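Local structure of xylose isomerase-like TIM barrel (Anabaena variabilis ATCC 29413, 2QW5) at residues 115-126 and 169-180; 296-304 and 310-318. The protein is probably a sugar or sugar-phosphate isomerase or epimerase that binds a zinc ion and holds D-xylose in its pocket. All coordinates share one frame; numbering follows the deposited sequence. Where two conformers were deposited one is given.

How the interactions relate
Interactions 1 and 2 lie on opposite sides of the chain's centre and do not touch. Their centres are about 33 Å apart and their nearest atoms about 18 Å apart. Interaction 1 (115-126 with 169-180) joins two neighbouring helix-and-strand units of the barrel. Interaction 2 (296-304 with 310-318) comes later in the chain, where a loop packs on the start of the C-terminal helix 314-332. Neither contact supplies a zinc ligand. The side chain of Ile125 is about 11 Å from the zinc ion, and that of Met126 about 10 Å from D-xylose. From interaction 2, the side chain of Ile317 lies about 11 Å from that of the zinc ligand Glu281.

Interaction 1 of 2, residues 115-126 and 169-180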
loop_
_atom_site.group_PDB
_atom_site.type_symbol
_atom_site.label_atom_id
_atom_site.label_comp_id
_atom_site.label_asym_id
_atom_site.label_seq_id
_atom_site.Cartn_x
_atom_site.Cartn_y
_atom_site.Cartn_z
ATOM N N VAL A 115 31.034 1.105 -11.538
ATOM C CA VAL A 115 32.402 0.523 -11.544
ATOM C C VAL A 115 33.445 1.713 -11.617
ATOM O O VAL A 115 34.404 1.693 -10.903
ATOM C CB VAL A 115 32.666 -0.506 -12.697
ATOM C CG1 VAL A 115 34.159 -0.903 -12.777
ATOM C CG2 VAL A 115 31.792 -1.804 -12.583
ATOM N N ASP A 116 33.252 2.684 -12.524
ATOM C CA ASP A 116 34.151 3.852 -12.651
ATOM C C ASP A 116 34.290 4.638 -11.370
ATOM O O ASP A 116 35.395 5.025 -10.992
ATOM C CB ASP A 116 33.692 4.839 -13.731
ATOM C CG ASP A 116 33.789 4.281 -15.151
ATOM O OD1 ASP A 116 34.480 3.271 -15.374
ATOM O OD2 ASP A 116 33.198 4.914 -16.054
ATOM N N ILE A 117 33.161 4.881 -10.703
ATOM C CA ILE A 117 33.159 5.587 -9.390
ATOM C C ILE A 117 33.953 4.791 -8.322
ATOM O O ILE A 117 34.689 5.354 -7.503
ATOM C CB ILE A 117 31.666 5.791 -8.919
ATOM C CG1 ILE A 117 30.971 6.833 -9.804
ATOM C CG2 ILE A 117 31.556 6.082 -7.417
ATOM C CD1 ILE A 117 29.461 6.926 -9.531
ATOM N N THR A 118 33.769 3.468 -8.311
ATOM C CA THR A 118 34.489 2.582 -7.373
ATOM C C THR A 118 35.987 2.773 -7.545
ATOM O O THR A 118 36.669 3.076 -6.565
ATOM C CB THR A 118 34.092 1.085 -7.551
ATOM O OG1 THR A 118 32.697 0.985 -7.346
ATOM C CG2 THR A 118 34.823 0.173 -6.514
ATOM N N ALA A 119 36.444 2.707 -8.786
ATOM C CA ALA A 119 37.853 2.891 -9.131
ATOM C C ALA A 119 38.340 4.290 -8.750
ATOM O O ALA A 119 39.417 4.419 -8.152
ATOM C CB ALA A 119 38.070 2.605 -10.624
ATOM N N ALA A 120 37.539 5.334 -9.028
ATOM C CA ALA A 120 37.906 6.746 -8.689
ATOM C C ALA A 120 38.084 6.932 -7.211
ATOM O O ALA A 120 38.877 7.774 -6.783
ATOM C CB ALA A 120 36.876 7.773 -9.263
ATOM N N LEU A 121 37.356 6.132 -6.419
ATOM C CA LEU A 121 37.526 6.084 -4.953
ATOM C C LEU A 121 38.691 5.187 -4.508
ATOM O O LEU A 121 38.842 4.934 -3.315
ATOM C CB LEU A 121 36.207 5.642 -4.274
ATOM C CG LEU A 121 35.019 6.611 -4.326
ATOM C CD1 LEU A 121 33.717 5.978 -3.909
ATOM C CD2 LEU A 121 35.301 7.784 -3.419
ATOM N N GLY A 122 39.508 4.693 -5.455
ATOM C CA GLY A 122 40.601 3.774 -5.174
ATOM C C GLY A 122 40.177 2.367 -4.817
ATOM O O GLY A 122 41.019 1.561 -4.407
ATOM N N GLY A 123 38.887 2.055 -5.023
ATOM C CA GLY A 123 38.315 0.829 -4.559
ATOM C C GLY A 123 38.532 -0.301 -5.520
ATOM O O GLY A 123 38.588 -0.105 -6.740
ATOM N N GLU A 124 38.641 -1.491 -4.943
ATOM C CA GLU A 124 38.836 -2.710 -5.682
ATOM C C GLU A 124 37.718 -3.723 -5.479
ATOM O O GLU A 124 37.778 -4.826 -5.996
ATOM C CB GLU A 124 40.229 -3.204 -5.330
ATOM C CG GLU A 124 41.313 -2.185 -5.962
ATOM C CD GLU A 124 42.776 -2.404 -5.551
ATOM O OE1 GLU A 124 43.137 -2.177 -4.352
ATOM O OE2 GLU A 124 43.559 -2.755 -6.462
ATOM N N ILE A 125 36.664 -3.324 -4.764
ATOM C CA ILE A 125 35.497 -4.154 -4.524
ATOM C C ILE A 125 34.222 -3.314 -4.674
ATOM O O ILE A 125 34.061 -2.290 -3.978
ATOM C CB ILE A 125 35.506 -4.780 -3.119
ATOM C CG1 ILE A 125 36.708 -5.723 -2.915
ATOM C CG2 ILE A 125 34.236 -5.582 -2.891
ATOM C CD1 ILE A 125 36.892 -6.150 -1.463
HETATM N N MSE A 126 33.353 -3.743 -5.598
HETATM C CA MSE A 126 32.001 -3.178 -5.774
HETATM C C MSE A 126 31.070 -4.341 -5.493
HETATM O O MSE A 126 31.131 -5.380 -6.202
HETATM C CB MSE A 126 31.771 -2.665 -7.186
HETATM C CG MSE A 126 30.386 -2.035 -7.384
HETATM SE SE MSE A 126 30.183 -1.213 -9.039
HETATM C CE MSE A 126 28.902 -2.388 -9.915
ATOM N N LEU A 169 29.796 -6.758 -17.946
ATOM C CA LEU A 169 30.225 -5.892 -16.818
ATOM C C LEU A 169 31.493 -6.457 -16.163
ATOM O O LEU A 169 32.345 -5.683 -15.747
ATOM C CB LEU A 169 29.099 -5.761 -15.759
ATOM C CG LEU A 169 29.359 -4.796 -14.571
ATOM C CD1 LEU A 169 29.405 -3.367 -15.080
ATOM C CD2 LEU A 169 28.291 -4.962 -13.516
ATOM N N GLY A 170 31.619 -7.787 -16.053
ATOM C CA GLY A 170 32.841 -8.421 -15.490
ATOM C C GLY A 170 34.092 -8.112 -16.329
ATOM O O GLY A 170 35.143 -7.705 -15.818
ATOM N N GLU A 171 33.971 -8.284 -17.641
ATOM C CA GLU A 171 35.076 -7.940 -18.585
ATOM C C GLU A 171 35.500 -6.495 -18.443
ATOM O O GLU A 171 36.681 -6.217 -18.377
ATOM C CB GLU A 171 34.656 -8.194 -20.008
ATOM C CG GLU A 171 34.491 -9.687 -20.258
ATOM C CD GLU A 171 33.863 -10.024 -21.605
ATOM O OE1 GLU A 171 33.562 -9.118 -22.416
ATOM O OE2 GLU A 171 33.642 -11.224 -21.841
ATOM N N TYR A 172 34.526 -5.596 -18.372
ATOM C CA TYR A 172 34.792 -4.176 -18.086
ATOM C C TYR A 172 35.452 -3.944 -16.719
ATOM O O TYR A 172 36.466 -3.249 -16.667
ATOM C CB TYR A 172 33.515 -3.374 -18.196
ATOM C CG TYR A 172 33.728 -1.883 -18.001
ATOM C CD1 TYR A 172 34.263 -1.109 -19.031
ATOM C CD2 TYR A 172 33.446 -1.251 -16.783
ATOM C CE1 TYR A 172 34.501 0.253 -18.863
ATOM C CE2 TYR A 172 33.686 0.126 -16.612
ATOM C CZ TYR A 172 34.189 0.871 -17.664
ATOM O OH TYR A 172 34.446 2.216 -17.567
ATOM N N ALA A 173 34.903 -4.516 -15.635
ATOM C CA ALA A 173 35.467 -4.353 -14.270
ATOM C C ALA A 173 36.909 -4.890 -14.107
ATOM O O ALA A 173 37.727 -4.339 -13.331
ATOM C CB ALA A 173 34.540 -4.997 -13.224
ATOM N N GLU A 174 37.214 -5.947 -14.856
ATOM C CA GLU A 174 38.558 -6.559 -14.838
ATOM C C GLU A 174 39.597 -5.549 -15.357
ATOM O O GLU A 174 40.665 -5.368 -14.740
ATOM C CB GLU A 174 38.570 -7.896 -15.612
ATOM C CG GLU A 174 39.803 -8.753 -15.326
ATOM C CD GLU A 174 39.848 -10.083 -16.091
ATOM O OE1 GLU A 174 39.039 -10.303 -17.034
ATOM O OE2 GLU A 174 40.727 -10.896 -15.738
ATOM N N ILE A 175 39.256 -4.820 -16.428
ATOM C CA ILE A 175 40.125 -3.752 -16.963
ATOM C C ILE A 175 40.338 -2.668 -15.880
ATOM O O ILE A 175 41.453 -2.200 -15.669
ATOM C CB ILE A 175 39.524 -3.107 -18.204
ATOM C CG1 ILE A 175 39.488 -4.084 -19.383
ATOM C CG2 ILE A 175 40.351 -1.916 -18.655
ATOM C CD1 ILE A 175 38.783 -3.537 -20.555
ATOM N N LYS A 176 39.261 -2.340 -15.161
ATOM C CA LYS A 176 39.262 -1.349 -14.084
ATOM C C LYS A 176 39.832 -1.820 -12.735
ATOM O O LYS A 176 39.995 -1.001 -11.813
ATOM C CB LYS A 176 37.803 -0.862 -13.847
ATOM C CG LYS A 176 37.139 -0.237 -15.071
ATOM C CD LYS A 176 37.774 1.099 -15.517
ATOM C CE LYS A 176 37.609 2.209 -14.462
ATOM N NZ LYS A 176 37.786 3.549 -15.046
ATOM N N LYS A 177 40.162 -3.107 -12.620
ATOM C CA LYS A 177 40.649 -3.728 -11.379
ATOM C C LYS A 177 39.643 -3.629 -10.177
ATOM O O LYS A 177 40.029 -3.398 -9.024
ATOM C CB LYS A 177 42.043 -3.209 -11.033
ATOM C CG LYS A 177 43.055 -3.426 -12.161
ATOM C CD LYS A 177 44.449 -2.951 -11.804
ATOM C CE LYS A 177 45.505 -3.805 -12.484
ATOM N NZ LYS A 177 45.287 -4.047 -13.934
ATOM N N VAL A 178 38.357 -3.810 -10.490
ATOM C CA VAL A 178 37.280 -3.798 -9.492
ATOM C C VAL A 178 36.654 -5.174 -9.498
ATOM O O VAL A 178 36.167 -5.641 -10.544
ATOM C CB VAL A 178 36.207 -2.740 -9.841
ATOM C CG1 VAL A 178 34.950 -2.913 -8.946
ATOM C CG2 VAL A 178 36.832 -1.315 -9.812
ATOM N N LYS A 179 36.715 -5.872 -8.372
ATOM C CA LYS A 179 36.062 -7.198 -8.300
ATOM C C LYS A 179 34.592 -6.907 -8.079
ATOM O O LYS A 179 34.275 -6.011 -7.299
ATOM C CB LYS A 179 36.613 -8.018 -7.131
ATOM C CG LYS A 179 38.080 -8.405 -7.185
ATOM C CD LYS A 179 38.358 -9.444 -8.200
ATOM C CE LYS A 179 39.820 -9.893 -8.079
ATOM N NZ LYS A 179 40.233 -10.548 -9.344
ATOM N N LEU A 180 33.703 -7.661 -8.734
ATOM C CA LEU A 180 32.245 -7.483 -8.575
ATOM C C LEU A 180 31.740 -8.555 -7.604
ATOM O O LEU A 180 31.828 -9.718 -7.927
ATOM C CB LEU A 180 31.532 -7.598 -9.934
ATOM C CG LEU A 180 31.854 -6.502 -10.984
ATOM C CD1 LEU A 180 31.351 -6.908 -12.363
ATOM C CD2 LEU A 180 31.288 -5.139 -10.568
HETATM O O HOH W 1 37.171 5.352 -12.990
HETATM O O HOH W 2 40.391 -0.006 -9.126
HETATM O O HOH W 3 42.167 -4.643 -7.784
#
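Val115 fits as a knob into a hole formed by Leu169, Tyr172, Ala173 and Lys176. Its CB lies near Tyr172 CE2. Val115 CG1, anti to the backbone N (chi1 171°), is directed at the end of helix 148-176 and the turn after it: it is 3.8 Å from Lys176 CB and 4.0 Å from Val178 CG2. The other branch, CG2, meets Leu169 CD1 at 3.8 Å and Leu180 CD2.

The next residue, Asp116, carries the polar part of the contact. Tyr172 OH donates to Asp116 OD1 over 2.4 Å, a distance so short that its exact value is doubtful, with OD1 lying at the ring edge, in its plane. Lys176 folds back at chi2 and chi3, and its NZ forms a salt bridge with the same Asp116 OD1, its hydrogen bond weak at 3.3 Å. A water joins Lys176 NZ to the Asp116 carbonyl. A phenylalanine in place of Tyr172 would take the hydroxyl from Asp116 OD1 and would probably leave it, within this contact, the weak Lys176 bond, and its carboxylate freer to turn.

Below the helices the strands pair in parallel. Lys179 N donates to Glu124 O at 2.8 Å, and Met126 N to Lys179 O at 3.0 Å. Selenomethionine 126 sets its CB against Val178 CG1 and its CE against Leu180 CD2.

Residues 115-120 and 169-176, the last turns of helices 101-120 and 148-176, run 18° apart over adjacent strands 125-128 and 179-182 of the TIM barrel. Helix 60-76 flanks Asp116, and strand 83-87 continues the sheet beyond Ile125.

Interaction 2 of 2, residues 296-304 and 310-318; sequences TRRKFWIPD and QYPNAYDIA
A capping box starts the C-terminal helix 314-332, and the loop 296-304 packs across it. Asn313 is the N-cap: its OD1 accepts from Asp316 N at 2.8 Å, and its backbone N donates back to Asp316 OD2. Ala314 N, in the first turn, instead donates to Trp301 O at 2.9 Å.

Trp301 covers the cap. Its CG sits between the backbone N and the carbonyl carbon (chi1 58°), which turns the indole over Asn313. Asn313 CB lies over the six-membered ring, 3.6 Å from its centroid, in a CH-pi contact. The amide plane stands perpendicular to the indole. At the ring edge, Trp301 NE1 donates to Tyr311 O at 3.0 Å; the acceptor is tilted somewhat from the ring plane.

Two more CH-pi contacts follow. Arg298 is extended, with CD over the middle of the Tyr311 ring and NE 3.4 Å from Tyr311 CZ. The guanidinium and ring planes are nearly parallel, 5° apart, and Gln310 CG covers the opposite ring face. Deeper in, Ile317 CG1 points onto one face of Phe300, 3.7 Å from the ring centroid. Pro303 CG rests near Tyr315 CD2. A water bridges Lys299 O and Pro312 O.

Arg298 NH2 also forms a salt bridge with Glu153 of the second subunit, so the residue that lies over Tyr311 takes part in the subunit interface as well. The chemistry is divided: the capping box and Trp301 O satisfy backbone N-H groups at the helix start, while CH-pi contacts and the arginine laid flat over Tyr311 fit the loop to it.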
loop_
_atom_site.group_PDB
_atom_site.type_symbol
_atom_site.label_atom_id
_atom_site.label_comp_id
_atom_site.label_asym_id
_atom_site.label_seq_id
_atom_site.Cartn_x
_atom_site.Cartn_y
_atom_site.Cartn_z
ATOM N N THR A 296 12.201 -1.735 14.730
ATOM C CA THR A 296 11.498 -1.408 15.954
ATOM C C THR A 296 12.514 -0.974 17.039
ATOM O O THR A 296 12.132 -0.336 18.021
ATOM C CB THR A 296 10.667 -2.590 16.452
ATOM O OG1 THR A 296 11.561 -3.619 16.857
ATOM C CG2 THR A 296 9.677 -3.147 15.328
ATOM N N ARG A 297 13.797 -1.324 16.862
ATOM C CA ARG A 297 14.847 -0.970 17.810
ATOM C C ARG A 297 15.183 0.519 17.795
ATOM O O ARG A 297 15.092 1.194 16.760
ATOM C CB ARG A 297 16.139 -1.767 17.555
ATOM C CG ARG A 297 16.761 -1.684 16.112
ATOM C CD ARG A 297 18.098 -2.418 16.048
ATOM N NE ARG A 297 18.423 -2.873 14.691
ATOM C CZ ARG A 297 19.025 -2.166 13.736
ATOM N NH1 ARG A 297 19.390 -0.915 13.936
ATOM N NH2 ARG A 297 19.240 -2.737 12.546
ATOM N N ARG A 298 15.675 0.992 18.930
ATOM C CA ARG A 298 16.094 2.379 19.017
ATOM C C ARG A 298 17.355 2.652 18.163
ATOM O O ARG A 298 18.204 1.754 17.936
ATOM C CB ARG A 298 16.380 2.781 20.461
ATOM C CG ARG A 298 15.187 2.769 21.342
ATOM C CD ARG A 298 15.561 3.337 22.709
ATOM N NE ARG A 298 14.421 3.276 23.619
ATOM C CZ ARG A 298 13.428 4.172 23.701
ATOM N NH1 ARG A 298 13.373 5.265 22.931
ATOM N NH2 ARG A 298 12.446 3.961 24.575
ATOM N N LYS A 299 17.436 3.901 17.706
ATOM C CA LYS A 299 18.538 4.391 16.901
ATOM C C LYS A 299 19.810 4.473 17.753
ATOM O O LYS A 299 19.756 4.811 18.935
ATOM C CB LYS A 299 18.212 5.792 16.342
ATOM C CG LYS A 299 19.270 6.391 15.384
ATOM C CD LYS A 299 18.839 7.737 14.844
ATOM C CE LYS A 299 19.747 8.224 13.732
ATOM N NZ LYS A 299 19.385 9.614 13.285
ATOM N N PHE A 300 20.943 4.136 17.133
ATOM C CA PHE A 300 22.264 4.363 17.749
ATOM C C PHE A 300 22.548 5.803 17.321
ATOM O O PHE A 300 22.993 6.068 16.187
ATOM C CB PHE A 300 23.336 3.400 17.246
ATOM C CG PHE A 300 22.892 1.975 17.193
ATOM C CD1 PHE A 300 22.353 1.365 18.318
ATOM C CD2 PHE A 300 23.062 1.217 16.030
ATOM C CE1 PHE A 300 21.977 0.034 18.311
ATOM C CE2 PHE A 300 22.688 -0.129 16.011
ATOM C CZ PHE A 300 22.120 -0.716 17.151
ATOM N N TRP A 301 22.238 6.740 18.219
ATOM C CA TRP A 301 22.290 8.156 17.889
ATOM C C TRP A 301 23.659 8.598 17.413
ATOM O O TRP A 301 24.676 8.170 17.939
ATOM C CB TRP A 301 21.779 9.045 19.015
ATOM C CG TRP A 301 22.478 8.919 20.291
ATOM C CD1 TRP A 301 22.189 8.054 21.276
ATOM C CD2 TRP A 301 23.545 9.752 20.782
ATOM N NE1 TRP A 301 23.037 8.237 22.330
ATOM C CE2 TRP A 301 23.861 9.292 22.069
ATOM C CE3 TRP A 301 24.274 10.818 20.244
ATOM C CZ2 TRP A 301 24.880 9.848 22.850
ATOM C CZ3 TRP A 301 25.302 11.387 21.023
ATOM C CH2 TRP A 301 25.593 10.886 22.314
ATOM N N ILE A 302 23.653 9.445 16.397
ATOM C CA ILE A 302 24.868 9.879 15.733
ATOM C C ILE A 302 25.355 11.174 16.399
ATOM O O ILE A 302 24.668 12.183 16.292
ATOM C CB ILE A 302 24.647 10.059 14.243
ATOM C CG1 ILE A 302 24.179 8.738 13.613
ATOM C CG2 ILE A 302 25.968 10.492 13.571
ATOM C CD1 ILE A 302 23.462 8.919 12.233
ATOM N N PRO A 303 26.527 11.141 17.082
ATOM C CA PRO A 303 27.031 12.356 17.731
ATOM C C PRO A 303 27.182 13.533 16.766
ATOM O O PRO A 303 27.711 13.359 15.666
ATOM C CB PRO A 303 28.386 11.912 18.288
ATOM C CG PRO A 303 28.202 10.479 18.560
ATOM C CD PRO A 303 27.466 10.027 17.320
ATOM N N ASP A 304 26.623 14.672 17.189
ATOM C CA ASP A 304 26.543 15.961 16.455
ATOM C C ASP A 304 25.284 16.091 15.594
ATOM O O ASP A 304 24.704 17.185 15.551
ATOM C CB ASP A 304 27.844 16.372 15.729
ATOM C CG ASP A 304 28.968 16.705 16.716
ATOM O OD1 ASP A 304 28.763 17.623 17.544
ATOM O OD2 ASP A 304 30.041 16.059 16.669
ATOM N N GLN A 310 20.456 8.590 26.675
ATOM C CA GLN A 310 21.064 7.583 27.528
ATOM C C GLN A 310 21.422 6.248 26.868
ATOM O O GLN A 310 22.043 5.392 27.516
ATOM C CB GLN A 310 20.204 7.319 28.770
ATOM C CG GLN A 310 18.907 6.515 28.584
ATOM C CD GLN A 310 17.671 7.374 28.398
ATOM O OE1 GLN A 310 17.694 8.420 27.710
ATOM N NE2 GLN A 310 16.571 6.928 29.006
ATOM N N TYR A 311 20.994 6.050 25.627
ATOM C CA TYR A 311 21.208 4.786 24.911
ATOM C C TYR A 311 22.566 4.796 24.194
ATOM O O TYR A 311 23.214 5.845 24.133
ATOM C CB TYR A 311 20.033 4.525 23.966
ATOM C CG TYR A 311 18.718 4.537 24.718
ATOM C CD1 TYR A 311 18.406 3.517 25.601
ATOM C CD2 TYR A 311 17.798 5.584 24.566
ATOM C CE1 TYR A 311 17.183 3.532 26.325
ATOM C CE2 TYR A 311 16.590 5.609 25.270
ATOM C CZ TYR A 311 16.292 4.576 26.149
ATOM O OH TYR A 311 15.103 4.581 26.844
ATOM N N PRO A 312 23.048 3.619 23.753
ATOM C CA PRO A 312 24.318 3.604 23.009
ATOM C C PRO A 312 24.281 4.451 21.726
ATOM O O PRO A 312 23.226 4.522 21.056
ATOM C CB PRO A 312 24.510 2.106 22.699
ATOM C CG PRO A 312 23.759 1.416 23.744
ATOM C CD PRO A 312 22.538 2.248 23.929
ATOM N N ASN A 313 25.400 5.138 21.452
ATOM C CA ASN A 313 25.556 5.980 20.271
ATOM C C ASN A 313 26.192 5.162 19.142
ATOM O O ASN A 313 26.612 4.019 19.356
ATOM C CB ASN A 313 26.250 7.327 20.579
ATOM C CG ASN A 313 27.751 7.251 20.808
ATOM O OD1 ASN A 313 28.472 6.427 20.265
ATOM N ND2 ASN A 313 28.232 8.197 21.599
ATOM N N ALA A 314 26.246 5.767 17.965
ATOM C CA ALA A 314 26.802 5.131 16.763
ATOM C C ALA A 314 28.240 4.626 16.940
ATOM O O ALA A 314 28.590 3.543 16.484
ATOM C CB ALA A 314 26.714 6.118 15.559
ATOM N N TYR A 315 29.064 5.402 17.655
ATOM C CA TYR A 315 30.461 5.054 17.892
ATOM C C TYR A 315 30.642 3.959 18.915
ATOM O O TYR A 315 31.523 3.117 18.763
ATOM C CB TYR A 315 31.271 6.305 18.276
ATOM C CG TYR A 315 31.321 7.363 17.204
ATOM C CD1 TYR A 315 31.521 7.032 15.861
ATOM C CD2 TYR A 315 31.299 8.709 17.537
ATOM C CE1 TYR A 315 31.582 7.984 14.883
ATOM C CE2 TYR A 315 31.371 9.700 16.551
ATOM C CZ TYR A 315 31.526 9.325 15.229
ATOM O OH TYR A 315 31.612 10.257 14.245
ATOM N N ASP A 316 29.800 3.964 19.949
ATOM C CA ASP A 316 29.767 2.890 20.939
ATOM C C ASP A 316 29.551 1.544 20.235
ATOM O O ASP A 316 30.302 0.606 20.457
ATOM C CB ASP A 316 28.645 3.100 21.976
ATOM C CG ASP A 316 28.794 4.405 22.759
ATOM O OD1 ASP A 316 29.934 4.864 23.007
ATOM O OD2 ASP A 316 27.752 4.978 23.128
ATOM N N ILE A 317 28.530 1.478 19.384
ATOM C CA ILE A 317 28.213 0.237 18.662
ATOM C C ILE A 317 29.362 -0.170 17.713
ATOM O O ILE A 317 29.734 -1.348 17.680
ATOM C CB ILE A 317 26.845 0.340 17.948
ATOM C CG1 ILE A 317 25.711 0.523 18.984
ATOM C CG2 ILE A 317 26.530 -0.894 17.073
ATOM C CD1 ILE A 317 25.592 -0.570 20.047
ATOM N N ALA A 318 29.912 0.805 16.984
ATOM C CA ALA A 318 31.039 0.573 16.042
ATOM C C ALA A 318 32.263 -0.021 16.748
ATOM O O ALA A 318 32.884 -0.978 16.267
ATOM C CB ALA A 318 31.423 1.879 15.321
HETATM O O HOH W 4 20.869 3.173 21.055
#